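Local coordinates for protein 7,8-dihydro-6-hydroxymethylpterin pyrophosphokinase-dihydropteroate synthase (PDB 6JWY) that probably catalyses two successive steps of folate biosynthesis, the ATP-dependent pyrophosphorylation of 6-hydroxymethyl-7,8-dihydropterin and the coupling of its product to 4-aminobenzoate, giving 7,8-dihydropteroate, at residues E387-V392 against D683-H688; I604-K609 against A672-S677; S427-G432 against A475-S480. The protein carries 1 engineered substitution. All coordinates share one frame; numbering follows the deposited sequence.

Interaction 1: residues E387-V392 against D683-H688. With CKL (4-[(2-azanyl-4-oxidanylidene-7,8-dihydro-3~{H}-pteridin-6-yl)methylamino]-~{N}-(5,6-dimethoxypyrimidin-4-yl)benzenesulfonamide), chain C; ACT (acetate ion), chain J.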
loop_
_atom_site.group_PDB
_atom_site.type_symbol
_atom_site.label_atom_id
_atom_site.label_comp_id
_atom_site.label_asym_id
_atom_site.label_seq_id
_atom_site.Cartn_x
_atom_site.Cartn_y
_atom_site.Cartn_z
ATOM N N GLU A 387 -12.546 -6.236 2.113
ATOM C CA GLU A 387 -12.342 -6.045 3.553
ATOM C C GLU A 387 -11.473 -7.135 4.185
ATOM O O GLU A 387 -11.107 -7.048 5.348
ATOM C CB GLU A 387 -13.649 -5.785 4.310
ATOM C CG GLU A 387 -14.038 -4.312 4.333
ATOM C CD GLU A 387 -15.328 -3.876 5.035
ATOM O OE1 GLU A 387 -15.724 -4.494 6.071
ATOM O OE2 GLU A 387 -15.941 -2.896 4.556
ATOM N N LYS A 388 -11.098 -8.157 3.419
ATOM C CA LYS A 388 -10.318 -9.252 3.966
ATOM C C LYS A 388 -9.726 -9.998 2.776
ATOM O O LYS A 388 -10.375 -10.083 1.739
ATOM C CB LYS A 388 -11.254 -10.139 4.792
ATOM C CG LYS A 388 -10.660 -11.232 5.669
ATOM C CD LYS A 388 -11.679 -12.376 5.849
ATOM C CE LYS A 388 -13.147 -11.977 5.666
ATOM N NZ LYS A 388 -14.110 -13.107 5.806
ATOM N N THR A 389 -8.469 -10.432 2.910
ATOM C CA THR A 389 -7.813 -11.328 1.989
ATOM C C THR A 389 -7.904 -12.745 2.540
ATOM O O THR A 389 -7.171 -13.086 3.466
ATOM C CB THR A 389 -6.340 -10.953 1.889
ATOM O OG1 THR A 389 -6.353 -9.657 1.303
ATOM C CG2 THR A 389 -5.498 -11.925 1.080
ATOM N N ASN A 390 -8.790 -13.565 1.955
ATOM C CA ASN A 390 -8.992 -14.903 2.458
ATOM C C ASN A 390 -7.935 -15.828 1.886
ATOM O O ASN A 390 -7.537 -15.689 0.736
ATOM C CB ASN A 390 -10.351 -15.441 2.045
ATOM C CG ASN A 390 -11.458 -14.644 2.673
ATOM O OD1 ASN A 390 -11.705 -14.773 3.864
ATOM N ND2 ASN A 390 -12.081 -13.791 1.885
ATOM N N ILE A 391 -7.515 -16.799 2.688
ATOM C CA ILE A 391 -6.607 -17.806 2.175
ATOM C C ILE A 391 -7.439 -18.993 1.708
ATOM O O ILE A 391 -8.270 -19.496 2.468
ATOM C CB ILE A 391 -5.602 -18.258 3.250
ATOM C CG1 ILE A 391 -4.662 -17.125 3.661
ATOM C CG2 ILE A 391 -4.864 -19.520 2.806
ATOM C CD1 ILE A 391 -3.853 -17.440 4.904
ATOM N N VAL A 392 -7.147 -19.451 0.491
ATOM C CA VAL A 392 -7.730 -20.653 -0.079
ATOM C C VAL A 392 -6.620 -21.697 -0.171
ATOM O O VAL A 392 -5.691 -21.552 -0.979
ATOM C CB VAL A 392 -8.289 -20.348 -1.486
ATOM C CG1 VAL A 392 -8.706 -21.611 -2.223
ATOM C CG2 VAL A 392 -9.400 -19.299 -1.485
ATOM N N ASP A 683 -9.379 -10.271 -2.728
ATOM C CA ASP A 683 -10.320 -11.023 -1.912
ATOM C C ASP A 683 -9.808 -12.423 -1.561
ATOM O O ASP A 683 -9.872 -12.807 -0.406
ATOM C CB ASP A 683 -11.742 -10.855 -2.434
ATOM C CG ASP A 683 -11.960 -9.390 -2.775
ATOM O OD1 ASP A 683 -12.327 -8.594 -1.835
ATOM O OD2 ASP A 683 -11.694 -9.020 -3.951
ATOM N N LEU A 684 -9.255 -13.171 -2.515
ATOM C CA LEU A 684 -8.889 -14.566 -2.265
ATOM C C LEU A 684 -7.533 -14.846 -2.907
ATOM O O LEU A 684 -7.345 -14.511 -4.076
ATOM C CB LEU A 684 -9.967 -15.475 -2.873
ATOM C CG LEU A 684 -11.371 -15.334 -2.269
ATOM C CD1 LEU A 684 -12.298 -14.601 -3.227
ATOM C CD2 LEU A 684 -11.986 -16.667 -1.850
ATOM N N ILE A 685 -6.591 -15.417 -2.149
ATOM C CA ILE A 685 -5.326 -15.879 -2.718
ATOM C C ILE A 685 -5.229 -17.399 -2.574
ATOM O O ILE A 685 -5.439 -17.959 -1.491
ATOM C CB ILE A 685 -4.102 -15.164 -2.085
ATOM C CG1 ILE A 685 -3.971 -15.383 -0.567
ATOM C CG2 ILE A 685 -4.053 -13.679 -2.474
ATOM C CD1 ILE A 685 -2.762 -14.715 0.061
ATOM N N ARG A 686 -4.911 -18.076 -3.684
ATOM C CA ARG A 686 -4.912 -19.537 -3.729
ATOM C C ARG A 686 -3.495 -20.047 -3.476
ATOM O O ARG A 686 -2.632 -19.800 -4.303
ATOM C CB ARG A 686 -5.381 -19.976 -5.120
ATOM C CG ARG A 686 -5.768 -21.444 -5.219
ATOM C CD ARG A 686 -6.103 -21.872 -6.637
ATOM N NE ARG A 686 -6.141 -23.313 -6.822
ATOM C CZ ARG A 686 -5.112 -24.056 -7.246
ATOM N NH1 ARG A 686 -5.279 -25.363 -7.381
ATOM N NH2 ARG A 686 -3.936 -23.508 -7.536
ATOM N N VAL A 687 -3.251 -20.757 -2.361
ATOM C CA VAL A 687 -1.880 -20.999 -1.917
ATOM C C VAL A 687 -1.680 -22.445 -1.442
ATOM O O VAL A 687 -2.596 -23.067 -0.875
ATOM C CB VAL A 687 -1.456 -20.012 -0.801
ATOM C CG1 VAL A 687 -1.352 -18.581 -1.290
ATOM C CG2 VAL A 687 -2.358 -20.075 0.413
ATOM N N HIS A 688 -0.444 -22.941 -1.636
ATOM C CA HIS A 688 0.036 -24.202 -1.062
ATOM C C HIS A 688 0.418 -24.049 0.407
ATOM O O HIS A 688 0.034 -24.882 1.221
ATOM C CB HIS A 688 1.283 -24.727 -1.789
ATOM C CG HIS A 688 0.995 -25.128 -3.195
ATOM N ND1 HIS A 688 1.269 -24.278 -4.271
ATOM C CD2 HIS A 688 0.414 -26.243 -3.695
ATOM C CE1 HIS A 688 0.875 -24.867 -5.382
ATOM N NE2 HIS A 688 0.345 -26.079 -5.050
HETATM C C2 CKL C . -7.570 -20.854 -10.261
HETATM C C4 CKL C . -5.278 -20.430 -10.654
HETATM C C5 CKL C . -4.970 -21.866 -10.698
HETATM C C6 CKL C . -6.147 -22.731 -10.504
HETATM O O24 CKL C . 3.621 -21.465 -14.760
HETATM S S21 CKL C . 3.622 -22.642 -13.917
HETATM O O23 CKL C . 4.450 -22.324 -12.799
HETATM N N22 CKL C . 4.251 -24.008 -14.532
HETATM C C25 CKL C . 4.599 -24.217 -15.827
HETATM C C30 CKL C . 5.182 -25.429 -16.174
HETATM O O31 CKL C . 5.400 -26.403 -15.228
HETATM C C32 CKL C . 4.465 -27.472 -15.053
HETATM C C29 CKL C . 5.558 -25.633 -17.491
HETATM O O33 CKL C . 6.146 -26.822 -17.866
HETATM C C34 CKL C . 7.243 -26.869 -18.793
HETATM N N28 CKL C . 5.331 -24.652 -18.402
HETATM C C27 CKL C . 4.761 -23.485 -18.048
HETATM N N26 CKL C . 4.401 -23.261 -16.776
HETATM C C18 CKL C . 2.114 -23.075 -13.562
HETATM C C17 CKL C . 1.905 -23.908 -12.461
HETATM C C16 CKL C . 0.611 -24.301 -12.146
HETATM C C19 CKL C . 1.031 -22.665 -14.358
HETATM C C20 CKL C . -0.267 -23.064 -14.033
HETATM C C15 CKL C . -0.480 -23.868 -12.906
HETATM N N14 CKL C . -1.760 -24.249 -12.568
HETATM C C13 CKL C . -2.285 -24.561 -11.230
HETATM C C8 CKL C . -3.569 -23.777 -10.985
HETATM C C9 CKL C . -4.727 -24.680 -10.785
HETATM N N10 CKL C . -5.986 -24.048 -10.551
HETATM N N1 CKL C . -7.395 -22.202 -10.276
HETATM N N7 CKL C . -3.716 -22.396 -10.921
HETATM O O12 CKL C . -4.355 -19.596 -10.798
HETATM N N3 CKL C . -6.546 -20.011 -10.457
HETATM N N11 CKL C . -8.802 -20.339 -10.091
HETATM C C ACT J . -1.271 -26.187 -8.234
HETATM O O ACT J . -2.525 -26.159 -8.055
HETATM O OXT ACT J . -0.591 -25.211 -8.640
HETATM C CH3 ACT J . -0.506 -27.493 -7.922
HETATM O O HOH W 1 -12.851 -9.811 0.646
#
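Arg686, whose CG lies against Val392 CG1, presents a flat guanidinium group to the ligand. CKL N10 sits over the centre of one face, 3.4 Å from Arg686 CZ. The acetate, probably from the crystallisation liquor, lies at the edge. Its O accepts from Arg686 NH1 at 2.9 Å and also from NH2. The His688 ring meets the acetate methyl group at its own edge. Arg686 gets there by an extended chain, with CG anti to the backbone N (chi1 -165°).

Strands 390-392 and 684-687 pair in parallel. Val687 N donates to Val392 O at 2.9 Å, and Val392 N to Ile685 O at 3.0 Å. Asn390 N donates to Asp683 O at 2.7 Å, where Asn390 ND2 adds a weak bond. On the Val392 and Leu684 face, Val392 CG2 touches Leu684 CD2. On the other, Ile391 CG2 packs on Val687 CG2 at 3.5 Å, next to helix 690-704.

This is the seam where the last barrel strand meets the first. Bonds to Ile685 and Val687 hold the strand carrying Arg686, and the NE salt bridge to Asp430 limits the turning of its guanidinium. The arginine's positive charge probably favours an anion beside the pterin.

Interaction 2: residues I604-K609 against A672-S677. With CKL (4-[(2-azanyl-4-oxidanylidene-7,8-dihydro-3~{H}-pteridin-6-yl)methylamino]-~{N}-(5,6-dimethoxypyrimidin-4-yl)benzenesulfonamide), chain C.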
loop_
_atom_site.group_PDB
_atom_site.type_symbol
_atom_site.label_atom_id
_atom_site.label_comp_id
_atom_site.label_asym_id
_atom_site.label_seq_id
_atom_site.Cartn_x
_atom_site.Cartn_y
_atom_site.Cartn_z
ATOM N N ILE A 604 -6.836 -14.854 -6.869
ATOM C CA ILE A 604 -5.632 -15.115 -7.655
ATOM C C ILE A 604 -4.932 -16.365 -7.134
ATOM O O ILE A 604 -5.055 -16.735 -5.969
ATOM C CB ILE A 604 -4.657 -13.915 -7.755
ATOM C CG1 ILE A 604 -3.939 -13.635 -6.436
ATOM C CG2 ILE A 604 -5.327 -12.651 -8.272
ATOM C CD1 ILE A 604 -2.991 -12.468 -6.515
ATOM N N GLY A 605 -4.179 -17.009 -8.022
ATOM C CA GLY A 605 -3.318 -18.103 -7.621
ATOM C C GLY A 605 -1.928 -17.929 -8.220
ATOM O O GLY A 605 -1.737 -18.119 -9.414
ATOM N N TYR A 606 -0.971 -17.568 -7.369
ATOM C CA TYR A 606 0.384 -17.298 -7.810
ATOM C C TYR A 606 1.270 -18.421 -7.306
ATOM O O TYR A 606 2.424 -18.538 -7.723
ATOM C CB TYR A 606 0.887 -15.982 -7.215
ATOM C CG TYR A 606 0.710 -15.857 -5.719
ATOM C CD1 TYR A 606 1.580 -16.509 -4.841
ATOM C CD2 TYR A 606 -0.300 -15.058 -5.175
ATOM C CE1 TYR A 606 1.435 -16.390 -3.469
ATOM C CE2 TYR A 606 -0.451 -14.930 -3.799
ATOM C CZ TYR A 606 0.425 -15.596 -2.947
ATOM O OH TYR A 606 0.301 -15.501 -1.589
ATOM N N SER A 607 0.710 -19.235 -6.401
ATOM C CA SER A 607 1.545 -20.006 -5.499
ATOM C C SER A 607 2.415 -20.995 -6.270
ATOM O O SER A 607 1.917 -21.931 -6.889
ATOM C CB SER A 607 0.698 -20.679 -4.466
ATOM O OG SER A 607 1.486 -21.529 -3.649
ATOM N N ARG A 608 3.728 -20.758 -6.229
ATOM C CA ARG A 608 4.754 -21.724 -6.611
ATOM C C ARG A 608 4.880 -21.730 -8.126
ATOM O O ARG A 608 5.573 -22.573 -8.678
ATOM C CB ARG A 608 4.472 -23.146 -6.109
ATOM C CG ARG A 608 4.619 -23.337 -4.607
ATOM C CD ARG A 608 4.402 -24.801 -4.222
ATOM N NE ARG A 608 4.542 -25.112 -2.798
ATOM C CZ ARG A 608 4.456 -26.340 -2.260
ATOM N NH1 ARG A 608 4.236 -27.397 -3.027
ATOM N NH2 ARG A 608 4.590 -26.508 -0.951
ATOM N N LYS A 609 4.185 -20.803 -8.790
ATOM C CA LYS A 609 4.293 -20.720 -10.238
ATOM C C LYS A 609 5.704 -20.253 -10.598
ATOM O O LYS A 609 6.413 -19.690 -9.764
ATOM C CB LYS A 609 3.112 -19.949 -10.850
ATOM C CG LYS A 609 1.770 -20.652 -10.666
ATOM C CD LYS A 609 0.533 -19.876 -11.070
ATOM C CE LYS A 609 -0.667 -20.791 -11.147
ATOM N NZ LYS A 609 -1.943 -20.058 -10.983
ATOM N N ALA A 672 5.915 -12.630 -0.532
ATOM C CA ALA A 672 5.878 -11.248 -0.979
ATOM C C ALA A 672 4.549 -10.961 -1.680
ATOM O O ALA A 672 3.939 -9.915 -1.477
ATOM C CB ALA A 672 7.075 -10.861 -1.821
ATOM N N ILE A 673 4.066 -11.908 -2.487
ATOM C CA ILE A 673 2.891 -11.608 -3.272
ATOM C C ILE A 673 1.663 -11.629 -2.363
ATOM O O ILE A 673 0.738 -10.856 -2.578
ATOM C CB ILE A 673 2.783 -12.553 -4.487
ATOM C CG1 ILE A 673 3.975 -12.364 -5.426
ATOM C CG2 ILE A 673 1.462 -12.357 -5.217
ATOM C CD1 ILE A 673 3.968 -13.300 -6.598
ATOM N N ALA A 674 1.683 -12.489 -1.333
ATOM C CA ALA A 674 0.717 -12.409 -0.241
ATOM C C ALA A 674 0.637 -10.988 0.347
ATOM O O ALA A 674 -0.468 -10.478 0.601
ATOM C CB ALA A 674 1.039 -13.441 0.817
ATOM N N SER A 675 1.801 -10.344 0.550
ATOM C CA SER A 675 1.828 -9.018 1.151
ATOM C C SER A 675 1.219 -8.017 0.181
ATOM O O SER A 675 0.320 -7.254 0.565
ATOM C CB SER A 675 3.209 -8.579 1.552
ATOM O OG SER A 675 3.828 -9.543 2.398
ATOM N N TYR A 676 1.694 -8.069 -1.080
ATOM C CA TYR A 676 1.187 -7.190 -2.123
ATOM C C TYR A 676 -0.338 -7.351 -2.202
ATOM O O TYR A 676 -1.088 -6.379 -2.103
ATOM C CB TYR A 676 1.975 -7.438 -3.411
ATOM C CG TYR A 676 1.530 -6.647 -4.616
ATOM C CD1 TYR A 676 1.762 -5.278 -4.699
ATOM C CD2 TYR A 676 0.876 -7.262 -5.685
ATOM C CE1 TYR A 676 1.357 -4.541 -5.803
ATOM C CE2 TYR A 676 0.444 -6.534 -6.788
ATOM C CZ TYR A 676 0.701 -5.174 -6.847
ATOM O OH TYR A 676 0.322 -4.455 -7.937
ATOM N N SER A 677 -0.775 -8.608 -2.270
ATOM C CA SER A 677 -2.181 -8.961 -2.290
ATOM C C SER A 677 -2.891 -8.327 -1.101
ATOM O O SER A 677 -4.004 -7.799 -1.253
ATOM C CB SER A 677 -2.383 -10.462 -2.313
ATOM O OG SER A 677 -1.797 -11.019 -3.484
HETATM C C2 CKL C . -7.570 -20.854 -10.261
HETATM C C4 CKL C . -5.278 -20.430 -10.654
HETATM C C5 CKL C . -4.970 -21.866 -10.698
HETATM C C6 CKL C . -6.147 -22.731 -10.504
HETATM O O24 CKL C . 3.621 -21.465 -14.760
HETATM S S21 CKL C . 3.622 -22.642 -13.917
HETATM O O23 CKL C . 4.450 -22.324 -12.799
HETATM N N22 CKL C . 4.251 -24.008 -14.532
HETATM C C25 CKL C . 4.599 -24.217 -15.827
HETATM C C30 CKL C . 5.182 -25.429 -16.174
HETATM O O31 CKL C . 5.400 -26.403 -15.228
HETATM C C32 CKL C . 4.465 -27.472 -15.053
HETATM C C29 CKL C . 5.558 -25.633 -17.491
HETATM O O33 CKL C . 6.146 -26.822 -17.866
HETATM C C34 CKL C . 7.243 -26.869 -18.793
HETATM N N28 CKL C . 5.331 -24.652 -18.402
HETATM C C27 CKL C . 4.761 -23.485 -18.048
HETATM N N26 CKL C . 4.401 -23.261 -16.776
HETATM C C18 CKL C . 2.114 -23.075 -13.562
HETATM C C17 CKL C . 1.905 -23.908 -12.461
HETATM C C16 CKL C . 0.611 -24.301 -12.146
HETATM C C19 CKL C . 1.031 -22.665 -14.358
HETATM C C20 CKL C . -0.267 -23.064 -14.033
HETATM C C15 CKL C . -0.480 -23.868 -12.906
HETATM N N14 CKL C . -1.760 -24.249 -12.568
HETATM C C13 CKL C . -2.285 -24.561 -11.230
HETATM C C8 CKL C . -3.569 -23.777 -10.985
HETATM C C9 CKL C . -4.727 -24.680 -10.785
HETATM N N10 CKL C . -5.986 -24.048 -10.551
HETATM N N1 CKL C . -7.395 -22.202 -10.276
HETATM N N7 CKL C . -3.716 -22.396 -10.921
HETATM O O12 CKL C . -4.355 -19.596 -10.798
HETATM N N3 CKL C . -6.546 -20.011 -10.457
HETATM N N11 CKL C . -8.802 -20.339 -10.091
#
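Tyr606 brings the face of its ring against Ile673 on helix 661-680, and this is the tight part of the contact. Ile673 CG2 makes a CH-pi contact 3.6 Å from the ring centroid, displaced toward the rim. Its closest ring atom is Tyr606 CD2, at 3.2 Å. The two side chains run alongside each other, each pointing back toward the other's backbone. With chi1 at 51°, Tyr606 CG stands between its backbone N and carbonyl carbon, which turns the ring toward the helix. Ile604 CD1 lies in the ring plane at the edge, and it also reaches Ser677 OG at 3.6 Å. At the far end of the ring, Tyr606 OH lies 3.3 Å from Ala674 CB.

The looser side begins at Ser607, where the loop leaves the helix segment. A type II turn from Tyr606 to Lys609 carries the chain to the ligand. The partly exposed Arg608 makes a salt bridge with Asp689. Lys609 extends its chain into the pocket, where NZ donates to the pterin atom CKL N7 at 2.9 Å. The same NZ also donates to Gly605 O, although that bond is modelled very short.

On the helix, Ile673 O accepts two hydrogen bonds, from Ser677 N on one side of its carbonyl plane and, at 2.7 Å, from Ser677 OG on the other. Further round, Ser675 OG bonds to Ser675 OG of the second subunit. The contact therefore sets a dimer-interface helix behind a ligand-binding loop. Its chemistry is divided: apolar packing holds the loop to the helix, while lysine N-H groups serve the pterin.

Interaction 3: residues S427-G432 against A475-S480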
loop_
_atom_site.group_PDB
_atom_site.type_symbol
_atom_site.label_atom_id
_atom_site.label_comp_id
_atom_site.label_asym_id
_atom_site.label_seq_id
_atom_site.Cartn_x
_atom_site.Cartn_y
_atom_site.Cartn_z
ATOM N N SER A 427 -9.545 -20.575 5.124
ATOM C CA SER A 427 -10.992 -20.492 5.273
ATOM C C SER A 427 -11.732 -21.105 4.076
ATOM O O SER A 427 -12.960 -21.272 4.133
ATOM C CB SER A 427 -11.440 -19.064 5.535
ATOM O OG SER A 427 -10.790 -18.155 4.652
ATOM N N VAL A 428 -10.985 -21.412 2.997
ATOM C CA VAL A 428 -11.501 -22.086 1.816
ATOM C C VAL A 428 -10.481 -23.161 1.461
ATOM O O VAL A 428 -9.276 -22.858 1.469
ATOM C CB VAL A 428 -11.706 -21.108 0.635
ATOM C CG1 VAL A 428 -12.173 -21.807 -0.625
ATOM C CG2 VAL A 428 -12.650 -19.945 0.963
ATOM N N ILE A 429 -10.960 -24.393 1.189
ATOM C CA ILE A 429 -10.131 -25.453 0.619
ATOM C C ILE A 429 -10.456 -25.599 -0.874
ATOM O O ILE A 429 -11.612 -25.835 -1.224
ATOM C CB ILE A 429 -10.382 -26.807 1.337
ATOM C CG1 ILE A 429 -10.410 -26.724 2.867
ATOM C CG2 ILE A 429 -9.433 -27.886 0.838
ATOM C CD1 ILE A 429 -9.061 -26.492 3.523
ATOM N N ASP A 430 -9.463 -25.489 -1.764
ATOM C CA ASP A 430 -9.720 -25.712 -3.186
ATOM C C ASP A 430 -9.149 -27.078 -3.563
ATOM O O ASP A 430 -7.932 -27.257 -3.527
ATOM C CB ASP A 430 -9.174 -24.599 -4.098
ATOM C CG ASP A 430 -9.403 -24.818 -5.601
ATOM O OD1 ASP A 430 -10.595 -25.017 -5.995
ATOM O OD2 ASP A 430 -8.384 -24.794 -6.403
ATOM N N ILE A 431 -10.042 -28.021 -3.910
ATOM C CA ILE A 431 -9.692 -29.409 -4.191
ATOM C C ILE A 431 -9.756 -29.681 -5.690
ATOM O O ILE A 431 -10.687 -29.269 -6.382
ATOM C CB ILE A 431 -10.569 -30.423 -3.413
ATOM C CG1 ILE A 431 -10.101 -31.860 -3.646
ATOM C CG2 ILE A 431 -12.040 -30.308 -3.777
ATOM C CD1 ILE A 431 -10.631 -32.829 -2.619
ATOM N N GLY A 432 -8.789 -30.479 -6.145
ATOM C CA GLY A 432 -8.614 -30.786 -7.550
ATOM C C GLY A 432 -7.972 -32.153 -7.763
ATOM O O GLY A 432 -7.213 -32.626 -6.918
ATOM N N ALA A 475 -16.975 -23.003 11.852
ATOM C CA ALA A 475 -15.541 -23.142 11.693
ATOM C C ALA A 475 -15.256 -24.050 10.500
ATOM O O ALA A 475 -14.104 -24.432 10.277
ATOM C CB ALA A 475 -14.951 -23.723 12.954
ATOM N N LYS A 476 -16.323 -24.411 9.765
ATOM C CA LYS A 476 -16.216 -25.295 8.612
ATOM C C LYS A 476 -15.714 -24.499 7.410
ATOM O O LYS A 476 -16.222 -23.423 7.105
ATOM C CB LYS A 476 -17.570 -25.919 8.276
ATOM C CG LYS A 476 -17.513 -27.136 7.357
ATOM C CD LYS A 476 -18.905 -27.630 7.023
ATOM C CE LYS A 476 -18.910 -28.851 6.134
ATOM N NZ LYS A 476 -20.271 -29.429 6.002
ATOM N N PRO A 477 -14.684 -24.983 6.695
ATOM C CA PRO A 477 -14.205 -24.269 5.521
ATOM C C PRO A 477 -15.257 -24.358 4.425
ATOM O O PRO A 477 -16.072 -25.289 4.385
ATOM C CB PRO A 477 -12.946 -25.029 5.092
ATOM C CG PRO A 477 -13.149 -26.419 5.680
ATOM C CD PRO A 477 -13.931 -26.218 6.967
ATOM N N ILE A 478 -15.227 -23.321 3.586
ATOM C CA ILE A 478 -15.864 -23.318 2.289
ATOM C C ILE A 478 -15.027 -24.231 1.403
ATOM O O ILE A 478 -13.800 -24.252 1.532
ATOM C CB ILE A 478 -15.937 -21.862 1.802
ATOM C CG1 ILE A 478 -16.834 -21.028 2.727
ATOM C CG2 ILE A 478 -16.371 -21.793 0.346
ATOM C CD1 ILE A 478 -16.487 -19.558 2.747
ATOM N N ILE A 479 -15.716 -25.033 0.578
ATOM C CA ILE A 479 -15.069 -26.023 -0.268
ATOM C C ILE A 479 -15.298 -25.611 -1.719
ATOM O O ILE A 479 -16.443 -25.416 -2.170
ATOM C CB ILE A 479 -15.614 -27.454 -0.007
ATOM C CG1 ILE A 479 -15.609 -27.857 1.474
ATOM C CG2 ILE A 479 -14.911 -28.485 -0.866
ATOM C CD1 ILE A 479 -14.240 -28.254 2.014
ATOM N N SER A 480 -14.180 -25.478 -2.434
ATOM C CA SER A 480 -14.256 -25.265 -3.858
ATOM C C SER A 480 -13.620 -26.459 -4.558
ATOM O O SER A 480 -12.617 -27.002 -4.087
ATOM C CB SER A 480 -13.676 -23.916 -4.242
ATOM O OG SER A 480 -12.381 -23.997 -4.832
HETATM O O HOH W 2 -15.176 -20.628 6.523
#
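Ser427 O and Ile478 N start the backbone pairing of strands 428-432 and 478-480, with a hydrogen bond of 3.1 Å. The strands run parallel, their axes 20° apart. Three further bonds complete the ladder. Ile429 N donates to Ile478 O at 2.9 Å. Ser480 N donates to Ile429 O, with an N-H...O angle of 173°. Ile431 N donates to Ser480 O at 2.8 Å. CA-H...O contacts fill in between them. The shortest joins Val428 CA to Ile478 O at 3.2 Å. At the start of the strands a water bonds to Lys476 O and, weakly, to Ser427 O.

Apolar contacts occur on both faces. On the face of Val428 and Ile478, Val428 CG2 meets Ile478 CB at 3.9 Å, and the two side chains cross at a slant. On the face of Ile429 and Ile479, Ile429 CG1 lies 3.8 Å from Pro477 CB. The proline ring runs alongside this branch, which is placed there by a CG1 anti to the carbonyl carbon (chi1 -46°). Ile479 CD1 reaches Ile429 CB at 4.2 Å. Helices 411-423 and 448-464 pack over this face.

Polar side chains gather at the far end. Asp430 and Ser480 share the face of Val428, but their side-chain oxygens are modelled too close to carry weight. Asp430 OD2 has firmer partners in Arg686 and Asn502.

The strands are successive members of the TIM barrel of the pterin-binding family. Helix 448-464 lies in the beta-alpha-beta crossover between them. The outer face is apolar where it meets the helices. The other face turns polar toward the pterin site, where Asp430 probably balances part of the charge of Arg686.

The three contacts lie along one side of the dihydropteroate synthase pocket, which holds CKL, a pterin-sulfadoxine adduct. Interactions 1 and 3 belong to the same parallel sheet, with centres 11 Å apart. Strands 390-396 and 428-432 are neighbours in it. Arg686 NE meets Asp430 OD2 at 2.7 Å, so a charged pair bridges the two contacts. The side chain of Asp430 is about 5 Å from the bound CKL. Interaction 2 lies on the other flank of interaction 1, centres 9 Å apart. There Arg686 N probably bonds to Ile604 O at 2.7 Å. Interactions 2 and 3 do not touch, and their nearest atoms are about 8 Å apart. Interactions 1 and 2 both reach the adduct directly, through Arg686 and Lys609.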